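Local coordinates for protein transcriptional regulator, Crp/Fnr family (Eubacterium rectale ATCC 33656, PDB 3DV8) that probably regulates transcription as a dimer, pairing a cyclic nucleotide-binding-type sensor domain with a helix-turn-helix domain that binds DNA, at the interface of chains A and B. Residues are numbered along the deposited sequence; one frame, centred on the assembly and turned at random. Chains: chain A/B, transcriptional regulator, Crp/Fnr family.

The interface of chains A and B. Residues chain A 86-89; chain B 127, 130-131.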
# COMPACT_ATOMS: atom_id res chain seq x y z
N MSE A 86 14.09 -6.73 5.81
CA MSE A 86 13.08 -6.19 6.73
C MSE A 86 12.04 -7.27 7.04
O MSE A 86 11.23 -7.60 6.19
CB MSE A 86 12.40 -4.99 6.10
CG MSE A 86 13.32 -3.78 6.02
SE MSE A 86 12.97 -2.72 4.44
CE MSE A 86 13.37 -3.99 2.92
N ARG A 87 12.09 -7.79 8.27
CA ARG A 87 11.16 -8.83 8.75
C ARG A 87 9.68 -8.44 8.59
O ARG A 87 8.87 -9.29 8.23
CB ARG A 87 11.46 -9.19 10.22
N SER A 88 9.36 -7.17 8.81
CA SER A 88 7.97 -6.69 8.71
C SER A 88 7.35 -6.59 7.30
O SER A 88 6.15 -6.32 7.21
CB SER A 88 7.80 -5.36 9.45
OG SER A 88 8.18 -5.51 10.80
N ILE A 89 8.14 -6.76 6.22
CA ILE A 89 7.59 -6.82 4.85
C ILE A 89 7.07 -8.25 4.69
O ILE A 89 7.85 -9.16 4.44
CB ILE A 89 8.64 -6.50 3.71
CG1 ILE A 89 9.19 -5.08 3.82
CG2 ILE A 89 8.00 -6.71 2.32
CD1 ILE A 89 8.15 -3.97 3.60
N GLU B 127 10.22 -0.72 10.21
CA GLU B 127 9.46 -1.94 10.55
C GLU B 127 7.99 -1.63 10.82
O GLU B 127 7.12 -2.43 10.49
CB GLU B 127 10.10 -2.70 11.73
CG GLU B 127 11.57 -3.19 11.51
CD GLU B 127 11.81 -4.06 10.25
OE1 GLU B 127 10.87 -4.74 9.78
OE2 GLU B 127 12.97 -4.07 9.74
N ALA B 130 6.61 -0.86 7.24
CA ALA B 130 6.53 -2.15 6.54
C ALA B 130 5.30 -2.96 6.95
O ALA B 130 4.64 -3.53 6.09
CB ALA B 130 7.82 -2.96 6.75
N THR B 131 4.99 -2.98 8.25
CA THR B 131 3.78 -3.64 8.79
C THR B 131 2.50 -3.06 8.19
O THR B 131 1.64 -3.81 7.72
CB THR B 131 3.68 -3.49 10.34
OG1 THR B 131 4.89 -3.96 10.94
CG2 THR B 131 2.51 -4.27 10.91
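A:Ser88 lies in the loop between the 3-10 helix 80-85 and the strand 94-97, where the chain turns through helix-like backbone torsions at A:Arg87 and A:Ser88, and faces B:Glu127 and B:Ala130 on helix 119-145 of the other subunit. Its backbone N-H donates to the carboxylate of B:Glu127, N to OE1 3.0 Å with 156° at the hydrogen, approaching OE1 almost in line with its C-O bond. The same oxygen accepts a second bond, from the A:Ser88 hydroxyl OG (3.0 Å), through its anti lone pair, so one serine grips it from backbone and side chain together. A:Ser88 OG lies beside its own backbone N (chi1 -57°), which lets both donors converge. In B:Glu127 the bend at chi2 (-54°) turns the carboxylate to the stretch from A:Met86 to A:Ser88, and its other oxygen, OE2, rests 3.7 Å from CA of the selenomethionine A:Met86, whose side chain passes obliquely by. Shortened to an alanine, B:Glu127 would probably leave the N-H and hydroxyl of A:Ser88 without their shared acceptor and weaken the hold on the loop. Nearly a turn further along the helix, the methyl CB of B:Ala130 packs between CD1 of A:Ile89 and CB of A:Ser88, the latter at 3.6 Å. B:Thr131 turns its hydroxyl OG1 back to the backbone O of B:Glu127 (2.7 Å); the same OG1 also lies near CB of A:Ser88 (3.6 Å). The patch, repeated by two-fold symmetry, joins a loop of the cyclic nucleotide-binding domain to the dimerisation helix typical of Crp/Fnr regulators, which leads towards the DNA-binding domain.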